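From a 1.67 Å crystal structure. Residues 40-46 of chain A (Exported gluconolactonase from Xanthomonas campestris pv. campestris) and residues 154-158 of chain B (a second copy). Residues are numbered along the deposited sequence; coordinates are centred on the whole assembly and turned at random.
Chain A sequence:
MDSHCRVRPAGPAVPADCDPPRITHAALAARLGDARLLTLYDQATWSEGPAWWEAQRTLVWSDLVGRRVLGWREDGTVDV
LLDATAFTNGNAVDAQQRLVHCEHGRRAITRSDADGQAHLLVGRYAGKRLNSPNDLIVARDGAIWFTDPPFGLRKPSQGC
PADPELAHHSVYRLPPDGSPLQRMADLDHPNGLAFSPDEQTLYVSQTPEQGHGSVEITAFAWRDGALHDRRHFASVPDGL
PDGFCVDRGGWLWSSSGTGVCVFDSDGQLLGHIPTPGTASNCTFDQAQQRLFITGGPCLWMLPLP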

# COMPACT_ATOMS: atom_id res chain seq x y z
N LEU A 40 12.37 6.48 12.91
CA LEU A 40 11.32 6.24 13.90
C LEU A 40 10.35 5.14 13.46
O LEU A 40 9.70 4.51 14.30
CB LEU A 40 10.53 7.52 14.17
CG LEU A 40 11.33 8.73 14.66
CD1 LEU A 40 10.40 9.92 14.88
CD2 LEU A 40 12.04 8.37 15.95
N TYR A 41 10.25 4.93 12.16
CA TYR A 41 9.36 3.91 11.61
C TYR A 41 9.85 3.59 10.21
O TYR A 41 10.31 4.47 9.50
CB TYR A 41 7.93 4.46 11.54
CG TYR A 41 6.85 3.42 11.27
CD1 TYR A 41 6.43 2.54 12.27
CD2 TYR A 41 6.23 3.34 10.02
CE1 TYR A 41 5.42 1.62 12.04
CE2 TYR A 41 5.22 2.43 9.78
CZ TYR A 41 4.81 1.56 10.80
OH TYR A 41 3.79 0.67 10.58
N ASP A 42 9.76 2.33 9.81
CA ASP A 42 10.20 1.97 8.47
C ASP A 42 9.33 0.90 7.85
O ASP A 42 9.76 0.19 6.96
CB ASP A 42 11.67 1.51 8.50
CG ASP A 42 11.88 0.20 9.25
OD1 ASP A 42 10.92 -0.36 9.81
OD2 ASP A 42 13.03 -0.27 9.28
N GLN A 43 8.09 0.81 8.32
CA GLN A 43 7.18 -0.22 7.82
C GLN A 43 5.98 0.26 7.01
O GLN A 43 5.05 -0.50 6.77
CB GLN A 43 6.69 -1.08 8.99
CG GLN A 43 7.81 -1.85 9.69
CD GLN A 43 8.47 -2.85 8.76
OE1 GLN A 43 7.81 -3.69 8.16
NE2 GLN A 43 9.80 -2.77 8.66
N ALA A 44 5.99 1.52 6.58
CA ALA A 44 4.88 2.03 5.77
C ALA A 44 5.21 1.80 4.30
O ALA A 44 6.17 1.11 3.97
CB ALA A 44 4.69 3.52 6.03
N THR A 45 4.40 2.36 3.40
CA THR A 45 4.70 2.24 1.98
C THR A 45 4.97 3.63 1.39
O THR A 45 5.95 3.83 0.69
CB THR A 45 3.58 1.57 1.18
OG1 THR A 45 3.43 0.21 1.61
CG2 THR A 45 3.93 1.58 -0.30
N TRP A 46 4.09 4.59 1.68
CA TRP A 46 4.28 5.94 1.15
C TRP A 46 3.92 6.96 2.23
O TRP A 46 2.79 7.45 2.29
CB TRP A 46 3.39 6.13 -0.09
CG TRP A 46 3.64 7.41 -0.86
CD1 TRP A 46 3.39 8.69 -0.43
CD2 TRP A 46 4.14 7.53 -2.20
NE1 TRP A 46 3.70 9.59 -1.42
CE2 TRP A 46 4.16 8.91 -2.51
CE3 TRP A 46 4.57 6.61 -3.16
CZ2 TRP A 46 4.60 9.39 -3.76
CZ3 TRP A 46 5.00 7.09 -4.40
CH2 TRP A 46 5.01 8.46 -4.69
N ARG B 154 3.50 -10.12 11.42
CA ARG B 154 4.84 -9.57 11.57
C ARG B 154 5.23 -8.45 10.61
O ARG B 154 6.39 -8.05 10.58
CB ARG B 154 5.85 -10.72 11.46
CG ARG B 154 5.44 -11.93 12.29
CD ARG B 154 6.40 -13.10 12.15
NE ARG B 154 6.70 -13.39 10.75
CZ ARG B 154 7.22 -14.54 10.32
NH1 ARG B 154 7.50 -15.51 11.17
NH2 ARG B 154 7.48 -14.71 9.03
N LYS B 155 4.28 -7.95 9.83
CA LYS B 155 4.58 -6.87 8.89
C LYS B 155 3.40 -5.91 8.86
O LYS B 155 2.33 -6.25 8.36
CB LYS B 155 4.84 -7.46 7.51
CG LYS B 155 5.34 -6.45 6.49
CD LYS B 155 5.74 -7.13 5.18
CE LYS B 155 6.88 -8.13 5.38
NZ LYS B 155 8.14 -7.49 5.86
N PRO B 156 3.59 -4.69 9.39
CA PRO B 156 2.54 -3.66 9.43
C PRO B 156 1.86 -3.36 8.10
O PRO B 156 0.66 -3.07 8.06
CB PRO B 156 3.27 -2.44 9.98
CG PRO B 156 4.33 -3.04 10.84
CD PRO B 156 4.83 -4.18 9.99
N SER B 157 2.61 -3.40 7.01
CA SER B 157 2.05 -3.12 5.70
C SER B 157 1.09 -4.21 5.25
O SER B 157 0.36 -4.04 4.25
CB SER B 157 3.16 -2.96 4.66
OG SER B 157 3.97 -4.12 4.61
N GLN B 158 1.07 -5.31 5.99
CA GLN B 158 0.21 -6.43 5.63
C GLN B 158 -0.72 -6.93 6.73
O GLN B 158 -1.20 -8.06 6.67
CB GLN B 158 1.08 -7.59 5.13
CG GLN B 158 1.93 -7.19 3.94
CD GLN B 158 2.65 -8.37 3.32
OE1 GLN B 158 2.40 -9.53 3.67
NE2 GLN B 158 3.55 -8.08 2.38
O HOH W 1 5.52 -3.30 6.55

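Two mostly loop-like segments from two copies of the gluconolactonase meet here over a small area, about 210 Å² summed over both sides. Neither lends a strand to the other. The closest CA atoms are those of Gln43(A) and Pro156(B), 6.0 Å apart, and no direct hydrogen bond crosses between the stretches; packing and one water hold the contact.

The packing centres on Pro156(B), whose CA-to-CB bond points toward chain A. Proline suits a short 3-10 segment, since its phi of -52° is already close to what the turn requires, and it has no amide hydrogen to leave unsatisfied. The turn is fastened by Gln158(B) N, which donates to Lys155(B) O at 2.8 Å. Tyr41(A) starts sideways, yet its long side chain brings the hydroxyl to Pro156(B): Tyr41(A) OH lies 3.2 Å from Pro156(B) CB, and Tyr41(A) CZ lies 4.4 Å from that same CB, and Pro156(B) CB lies oblique to the ring. Gln43(A) OE1 approaches Pro156(B) CD at 3.5 Å, while Thr45(A) OG1 sits 4.4 Å from Ser157(B) CB, a looser van der Waals contact.

The polar link runs through water 1. It donates to Gln43(A) O and to Gln43(A) OE1, both at 2.8 Å, and accepts from Ser157(B) N at 2.9 Å. One glutamine thus offers two acceptors, backbone and side chain, to a single water, which in turn satisfies an amide of the opposing turn. Ser157(B) OG also lies 2.6 Å from this water, and Ser157(B) CB lies 3.8 Å from Gln43(A) O.

Within chain A, Gln43(A) NE2 donates to Asp42(A) OD1 at 2.9 Å with a nearly straight angle of 162°. The amide group is therefore used at both ends: its nitrogen is tethered to the carboxylate, and its oxygen receives the bridging water.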